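Local atomic coordinates of DNA methyltransferase (Nicotiana tabacum, PDB entry 4ONQ), a protein that probably transfers methyl groups from S-adenosyl-L-methionine to carbon 5 of cytosines in DNA, through the catalytic domain modelled here. Residues A[28-34]-A[61-65]; A[58-62]-A[345-349]. The protein carries 5 engineered substitutions. All coordinates share one frame. Residues are numbered along the deposited sequence.

Starting from the N terminus, the chain passes through the loop 28-34, then strand 39-45 and helix 50-59, and turns back at 61-65 to meet that loop. Contact 1 closes this short excursion just before strand 66-69. Contact 2 begins where the helix ends, at 58-62, and spans almost the rest of the chain to reach helix 337-352. The two loops cross, overlapping over 58-65 with neither inside the other. Their segments share Y61 and D62, but of these only Y61 touches both partners: A34 in contact 1, L345 and K349 in contact 2. K349 NZ also comes within 2.6 Å of Q33 O, so N-terminal loop, helix-to-strand turn and C-terminal helix meet at one corner.

Contact 1: residues A[28-34]-A[61-65]; sequences RTLPSQA and YDIEP. Engineered in segment 28-34: S32 (natural residue Glu).
Two irregular segments, 28-34 and 61-65, run past each other in opposite directions, with CA atoms 5.2 Å apart at A34-Y61 and 7.1 Å at P31-I63. No hydrogen bond joins them. Residues 28-31 are extended to polyproline-II-like; a type I beta turn follows, P31 to A34 (A34 N to P31 O, 2.9 Å). Y61 (60/32) and D62 (69/0) both have left-handed backbone conformations. Y61 CB packs on A34 CB at 3.8 Å, Y61 O lies 3.5 Å from P31 CG, and D62 OD2 is 3.2 Å from Q33 NE2, too poorly angled to bond. I63 (-58/138) turns polyproline-II-like; with chi1 m, chi2 t its CD1 lies 3.6 Å from A34 CB and 3.8 Å from L30 CD1. R28 (chi1 t, chi2 t, chi3 p) brings NH1 to 3.8 Å from I63 CG2 and 4.5 Å from E64 O. The loop before strand 39-45 thus meets the one between helix 50-59 and edge strand 66-69; I63 rests on I83 of strand 79-84, and A34 O accepts a hydrogen bond from N85 ND2.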
ATOM      1  N   ARG A  28      -4.457 -14.953 -17.389  1.00 98.23           N
ATOM      2  CA  ARG A  28      -3.116 -14.521 -17.710  1.00 91.28           C
ATOM      3  C   ARG A  28      -2.278 -15.758 -17.907  1.00 97.28           C
ATOM      4  O   ARG A  28      -2.378 -16.709 -17.134  1.00102.94           O
ATOM      5  CB  ARG A  28      -2.528 -13.649 -16.601  1.00 77.56           C
ATOM      6  CG  ARG A  28      -1.070 -13.298 -16.839  1.00 72.58           C
ATOM      7  CD  ARG A  28      -0.513 -12.405 -15.751  1.00 70.65           C
ATOM      8  NE  ARG A  28      -0.361 -13.099 -14.476  1.00 69.82           N
ATOM      9  CZ  ARG A  28       0.217 -12.559 -13.408  1.00 68.26           C
ATOM     10  NH1 ARG A  28       0.703 -11.327 -13.476  1.00 67.42           N
ATOM     11  NH2 ARG A  28       0.318 -13.247 -12.279  1.00 68.09           N
ATOM     12  N   THR A  29      -1.438 -15.718 -18.912  1.00 91.60           N
ATOM     13  CA  THR A  29      -0.526 -16.799 -19.129  1.00 95.45           C
ATOM     14  C   THR A  29       0.880 -16.319 -18.807  1.00 94.69           C
ATOM     15  O   THR A  29       1.417 -15.431 -19.436  1.00 89.01           O
ATOM     16  CB  THR A  29      -0.680 -17.374 -20.544  1.00102.97           C
ATOM     17  OG1 THR A  29      -1.689 -18.395 -20.530  1.00105.22           O
ATOM     18  CG2 THR A  29       0.597 -17.996 -21.016  1.00100.17           C
ATOM     19  N   LEU A  30       1.442 -16.899 -17.769  1.00101.86           N
ATOM     20  CA  LEU A  30       2.770 -16.507 -17.330  1.00 99.21           C
ATOM     21  C   LEU A  30       3.832 -16.987 -18.304  1.00101.88           C
ATOM     22  O   LEU A  30       3.825 -18.152 -18.714  1.00 95.46           O
ATOM     23  CB  LEU A  30       3.071 -17.067 -15.938  1.00 88.24           C
ATOM     24  CG  LEU A  30       2.898 -16.115 -14.754  1.00 84.09           C
ATOM     25  CD1 LEU A  30       3.422 -14.734 -15.110  1.00 78.35           C
ATOM     26  CD2 LEU A  30       1.453 -16.053 -14.289  1.00 89.13           C
ATOM     27  N   PRO A  31       4.729 -16.077 -18.705  1.00100.62           N
ATOM     28  CA  PRO A  31       5.961 -16.473 -19.391  1.00 98.26           C
ATOM     29  C   PRO A  31       6.652 -17.599 -18.626  1.00 94.06           C
ATOM     30  O   PRO A  31       6.640 -17.578 -17.398  1.00 95.11           O
ATOM     31  CB  PRO A  31       6.806 -15.202 -19.345  1.00100.60           C
ATOM     32  CG  PRO A  31       5.803 -14.062 -19.224  1.00 94.88           C
ATOM     33  CD  PRO A  31       4.470 -14.630 -18.816  1.00 94.90           C
ATOM     34  N   SER A  32       7.213 -18.574 -19.334  1.00 92.84           N
ATOM     35  CA  SER A  32       7.775 -19.773 -18.708  1.00 88.08           C
ATOM     36  C   SER A  32       8.830 -19.468 -17.652  1.00 86.30           C
ATOM     37  O   SER A  32       8.908 -20.140 -16.627  1.00 87.57           O
ATOM     38  CB  SER A  32       8.367 -20.698 -19.777  1.00 94.19           C
ATOM     39  OG  SER A  32       9.061 -21.792 -19.203  1.00 96.89           O
ATOM     40  N   GLN A  33       9.654 -18.465 -17.918  1.00 87.43           N
ATOM     41  CA  GLN A  33      10.734 -18.092 -17.008  1.00 89.02           C
ATOM     42  C   GLN A  33      10.195 -17.354 -15.786  1.00 82.09           C
ATOM     43  O   GLN A  33      10.821 -17.329 -14.725  1.00 77.01           O
ATOM     44  CB  GLN A  33      11.777 -17.228 -17.731  1.00111.35           C
ATOM     45  CG  GLN A  33      11.304 -15.821 -18.118  1.00115.56           C
ATOM     46  CD  GLN A  33      10.397 -15.792 -19.342  1.00119.33           C
ATOM     47  OE1 GLN A  33       9.737 -16.777 -19.671  1.00119.65           O
ATOM     48  NE2 GLN A  33      10.365 -14.650 -20.023  1.00118.66           N
ATOM     49  N   ALA A  34       9.017 -16.762 -15.946  1.00 84.29           N
ATOM     50  CA  ALA A  34       8.396 -15.976 -14.892  1.00 82.43           C
ATOM     51  C   ALA A  34       7.788 -16.851 -13.799  1.00 75.43           C
ATOM     52  O   ALA A  34       7.453 -16.363 -12.721  1.00 75.09           O
ATOM     53  CB  ALA A  34       7.342 -15.047 -15.480  1.00 96.51           C
ATOM     54  N   TYR A  61      11.071 -10.459 -16.104  1.00 64.25           N
ATOM     55  CA  TYR A  61      10.609 -11.648 -16.812  1.00 58.92           C
ATOM     56  C   TYR A  61       9.433 -11.385 -17.757  1.00 69.86           C
ATOM     57  O   TYR A  61       8.581 -12.252 -17.957  1.00 77.30           O
ATOM     58  CB  TYR A  61      10.292 -12.748 -15.795  1.00 68.14           C
ATOM     59  CG  TYR A  61      11.341 -12.814 -14.702  1.00 71.66           C
ATOM     60  CD1 TYR A  61      12.611 -13.311 -14.964  1.00 73.51           C
ATOM     61  CD2 TYR A  61      11.072 -12.352 -13.421  1.00 72.08           C
ATOM     62  CE1 TYR A  61      13.579 -13.361 -13.978  1.00 70.65           C
ATOM     63  CE2 TYR A  61      12.035 -12.397 -12.427  1.00 70.81           C
ATOM     64  CZ  TYR A  61      13.284 -12.901 -12.712  1.00 74.56           C
ATOM     65  OH  TYR A  61      14.243 -12.950 -11.726  1.00 78.23           O
ATOM     66  N   ASP A  62       9.403 -10.175 -18.321  1.00 72.01           N
ATOM     67  CA  ASP A  62       8.443  -9.772 -19.353  1.00 66.33           C
ATOM     68  C   ASP A  62       6.995  -9.623 -18.890  1.00 72.84           C
ATOM     69  O   ASP A  62       6.120  -9.284 -19.687  1.00 78.07           O
ATOM     70  CB  ASP A  62       8.514 -10.705 -20.557  1.00 83.85           C
ATOM     71  CG  ASP A  62       9.889 -10.744 -21.173  1.00 92.64           C
ATOM     72  OD1 ASP A  62      10.512  -9.669 -21.291  1.00 80.56           O
ATOM     73  OD2 ASP A  62      10.346 -11.851 -21.530  1.00106.09           O
ATOM     74  N   ILE A  63       6.753  -9.863 -17.605  1.00 74.06           N
ATOM     75  CA  ILE A  63       5.412  -9.777 -17.029  1.00 70.84           C
ATOM     76  C   ILE A  63       4.764  -8.398 -17.219  1.00 71.55           C
ATOM     77  O   ILE A  63       5.405  -7.361 -17.040  1.00 53.66           O
ATOM     78  CB  ILE A  63       5.429 -10.155 -15.528  1.00 68.55           C
ATOM     79  CG1 ILE A  63       6.013 -11.561 -15.347  1.00 62.57           C
ATOM     80  CG2 ILE A  63       4.033 -10.063 -14.921  1.00 55.07           C
ATOM     81  CD1 ILE A  63       5.898 -12.097 -13.934  1.00 59.52           C
ATOM     82  N   GLU A  64       3.501  -8.373 -17.558  1.00 82.62           N
ATOM     83  CA  GLU A  64       2.849  -7.107 -17.693  1.00 83.76           C
ATOM     84  C   GLU A  64       2.221  -6.743 -16.384  1.00 81.12           C
ATOM     85  O   GLU A  64       1.652  -7.573 -15.709  1.00 79.37           O
ATOM     86  CB  GLU A  64       1.759  -7.169 -18.734  1.00106.25           C
ATOM     87  CG  GLU A  64       2.195  -7.271 -20.141  1.00129.68           C
ATOM     88  CD  GLU A  64       1.128  -7.927 -20.974  1.00157.25           C
ATOM     89  OE1 GLU A  64       0.162  -8.437 -20.379  1.00165.31           O
ATOM     90  OE2 GLU A  64       1.240  -7.939 -22.212  1.00169.20           O
ATOM     91  N   PRO A  65       2.290  -5.479 -16.049  1.00 60.22           N
ATOM     92  CA  PRO A  65       1.794  -5.039 -14.747  1.00 53.96           C
ATOM     93  C   PRO A  65       0.288  -5.141 -14.675  1.00 56.28           C
ATOM     94  O   PRO A  65      -0.384  -5.127 -15.708  1.00 56.46           O
ATOM     95  CB  PRO A  65       2.219  -3.569 -14.689  1.00 54.19           C
ATOM     96  CG  PRO A  65       2.325  -3.158 -16.106  1.00 56.28           C
ATOM     97  CD  PRO A  65       2.852  -4.365 -16.827  1.00 57.79           C
TER

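Contact 2: residues A[58-62]-A[345-349]; sequences SSLYD and LDLVK. Engineered in segment 58-62: S58 (natural residue Arg), S59 (natural residue Phe).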
ATOM      1  N   SER A  58      10.583  -5.648 -18.685  1.00 72.12           N
ATOM      2  CA  SER A  58      11.710  -6.367 -19.270  1.00 66.80           C
ATOM      3  C   SER A  58      12.636  -6.903 -18.189  1.00 68.03           C
ATOM      4  O   SER A  58      13.194  -7.992 -18.324  1.00 76.44           O
ATOM      5  CB  SER A  58      12.489  -5.476 -20.243  1.00 70.89           C
ATOM      6  OG  SER A  58      13.256  -4.500 -19.560  1.00 76.61           O
ATOM      7  N   SER A  59      12.788  -6.141 -17.111  1.00 59.78           N
ATOM      8  CA  SER A  59      13.655  -6.550 -16.014  1.00 65.66           C
ATOM      9  C   SER A  59      13.020  -7.673 -15.202  1.00 69.16           C
ATOM     10  O   SER A  59      13.720  -8.478 -14.586  1.00 70.16           O
ATOM     11  CB  SER A  59      13.975  -5.363 -15.107  1.00 80.24           C
ATOM     12  OG  SER A  59      14.686  -4.363 -15.811  1.00 86.23           O
ATOM     13  N   LEU A  60      11.692  -7.726 -15.207  1.00 67.86           N
ATOM     14  CA  LEU A  60      10.973  -8.725 -14.423  1.00 64.91           C
ATOM     15  C   LEU A  60      10.279  -9.757 -15.302  1.00 63.07           C
ATOM     16  O   LEU A  60       9.057  -9.897 -15.265  1.00 65.40           O
ATOM     17  CB  LEU A  60       9.956  -8.062 -13.486  1.00 48.75           C
ATOM     18  CG  LEU A  60      10.513  -7.243 -12.324  1.00 48.36           C
ATOM     19  CD1 LEU A  60       9.382  -6.656 -11.490  1.00 45.53           C
ATOM     20  CD2 LEU A  60      11.420  -8.099 -11.460  1.00 50.57           C
ATOM     21  N   TYR A  61      11.071 -10.459 -16.104  1.00 64.25           N
ATOM     22  CA  TYR A  61      10.609 -11.648 -16.812  1.00 58.92           C
ATOM     23  C   TYR A  61       9.433 -11.385 -17.757  1.00 69.86           C
ATOM     24  O   TYR A  61       8.581 -12.252 -17.957  1.00 77.30           O
ATOM     25  CB  TYR A  61      10.292 -12.748 -15.795  1.00 68.14           C
ATOM     26  CG  TYR A  61      11.341 -12.814 -14.702  1.00 71.66           C
ATOM     27  CD1 TYR A  61      12.611 -13.311 -14.964  1.00 73.51           C
ATOM     28  CD2 TYR A  61      11.072 -12.352 -13.421  1.00 72.08           C
ATOM     29  CE1 TYR A  61      13.579 -13.361 -13.978  1.00 70.65           C
ATOM     30  CE2 TYR A  61      12.035 -12.397 -12.427  1.00 70.81           C
ATOM     31  CZ  TYR A  61      13.284 -12.901 -12.712  1.00 74.56           C
ATOM     32  OH  TYR A  61      14.243 -12.950 -11.726  1.00 78.23           O
ATOM     33  N   ASP A  62       9.403 -10.175 -18.321  1.00 72.01           N
ATOM     34  CA  ASP A  62       8.443  -9.772 -19.353  1.00 66.33           C
ATOM     35  C   ASP A  62       6.995  -9.623 -18.890  1.00 72.84           C
ATOM     36  O   ASP A  62       6.120  -9.284 -19.687  1.00 78.07           O
ATOM     37  CB  ASP A  62       8.514 -10.705 -20.557  1.00 83.85           C
ATOM     38  CG  ASP A  62       9.889 -10.744 -21.173  1.00 92.64           C
ATOM     39  OD1 ASP A  62      10.512  -9.669 -21.291  1.00 80.56           O
ATOM     40  OD2 ASP A  62      10.346 -11.851 -21.530  1.00106.09           O
ATOM     41  N   LEU A 345      15.969 -10.587  -6.312  1.00 59.06           N
ATOM     42  CA  LEU A 345      14.989 -11.581  -6.741  1.00 57.71           C
ATOM     43  C   LEU A 345      15.677 -12.637  -7.599  1.00 58.91           C
ATOM     44  O   LEU A 345      15.473 -13.840  -7.412  1.00 53.44           O
ATOM     45  CB  LEU A 345      13.837 -10.926  -7.509  1.00 51.06           C
ATOM     46  CG  LEU A 345      12.863 -11.865  -8.229  1.00 55.54           C
ATOM     47  CD1 LEU A 345      12.265 -12.881  -7.273  1.00 61.02           C
ATOM     48  CD2 LEU A 345      11.761 -11.073  -8.911  1.00 57.51           C
ATOM     49  N   ASP A 346      16.519 -12.181  -8.519  1.00 60.51           N
ATOM     50  CA  ASP A 346      17.232 -13.096  -9.396  1.00 67.93           C
ATOM     51  C   ASP A 346      18.176 -14.017  -8.621  1.00 70.38           C
ATOM     52  O   ASP A 346      18.223 -15.221  -8.882  1.00 71.16           O
ATOM     53  CB  ASP A 346      17.987 -12.336 -10.487  1.00 81.89           C
ATOM     54  CG  ASP A 346      18.437 -13.242 -11.609  1.00 92.11           C
ATOM     55  OD1 ASP A 346      19.652 -13.514 -11.708  1.00 96.36           O
ATOM     56  OD2 ASP A 346      17.567 -13.702 -12.380  1.00 96.44           O
ATOM     57  N   LEU A 347      18.924 -13.460  -7.672  1.00 72.36           N
ATOM     58  CA  LEU A 347      19.781 -14.278  -6.817  1.00 67.21           C
ATOM     59  C   LEU A 347      18.975 -15.369  -6.106  1.00 75.22           C
ATOM     60  O   LEU A 347      19.380 -16.535  -6.087  1.00 84.12           O
ATOM     61  CB  LEU A 347      20.519 -13.413  -5.792  1.00 60.35           C
ATOM     62  CG  LEU A 347      21.766 -12.662  -6.261  1.00 67.74           C
ATOM     63  CD1 LEU A 347      22.114 -11.549  -5.287  1.00 63.37           C
ATOM     64  CD2 LEU A 347      22.934 -13.622  -6.408  1.00 74.00           C
ATOM     65  N   VAL A 348      17.827 -14.990  -5.542  1.00 60.92           N
ATOM     66  CA  VAL A 348      16.978 -15.931  -4.806  1.00 56.42           C
ATOM     67  C   VAL A 348      16.427 -17.051  -5.701  1.00 63.17           C
ATOM     68  O   VAL A 348      16.474 -18.237  -5.335  1.00 57.94           O
ATOM     69  CB  VAL A 348      15.808 -15.201  -4.088  1.00 50.10           C
ATOM     70  CG1 VAL A 348      14.787 -16.196  -3.571  1.00 49.35           C
ATOM     71  CG2 VAL A 348      16.333 -14.333  -2.949  1.00 48.65           C
ATOM     72  N   LYS A 349      15.992 -16.713  -6.889  1.00 66.49           N
ATOM     73  CA  LYS A 349      15.442 -17.707  -7.757  1.00 71.39           C
ATOM     74  C   LYS A 349      16.507 -18.620  -8.264  1.00 74.06           C
ATOM     75  O   LYS A 349      16.299 -19.798  -8.406  1.00 69.26           O
ATOM     76  CB  LYS A 349      14.786 -17.040  -8.928  1.00 84.46           C
ATOM     77  CG  LYS A 349      14.290 -18.010  -9.894  1.00 92.53           C
ATOM     78  CD  LYS A 349      13.111 -17.505 -10.613  1.00 92.81           C
ATOM     79  CE  LYS A 349      13.500 -16.798 -11.844  1.00101.45           C
ATOM     80  NZ  LYS A 349      12.359 -16.690 -12.784  1.00107.57           N
TER
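Y61 does most of the work here. It sits just past helix 50-59, where L60 is the first residue to leave helical geometry, and its own left-handed backbone (phi/psi 60/32) sends the side chain toward helix 337-352. K349, one helical turn on from L345, curls its long side chain so that the ammonium lies over one face of the Y61 ring: NZ is 3.9 Å from the ring centroid and 19° off its normal, a cation-pi contact over the face, displaced toward CE1. L345 meets the ring at its edge instead, with L345 CD2 3.8 Å from Y61 CE2. The same methyl reaches L60, L345 CD2 to L60 CD2 at 3.9 Å, and both leucines also pack on F40 of strand 39-45, so this part of the contact is buried and apolar. On the exposed side, Y61 OH gives a weak hydrogen bond to D346 OD2 at 3.5 Å.

The domain has a class I (Rossmann-like) methyltransferase fold in permuted order. Helix 337-352 probably corresponds to the one that leads from the fourth strand to the fifth in unpermuted relatives. In this contact the C-terminal helix packs beside the turn after helix 50-59, where the two ends of the permuted sequence come together at neighbouring strands 309-312 and 39-45.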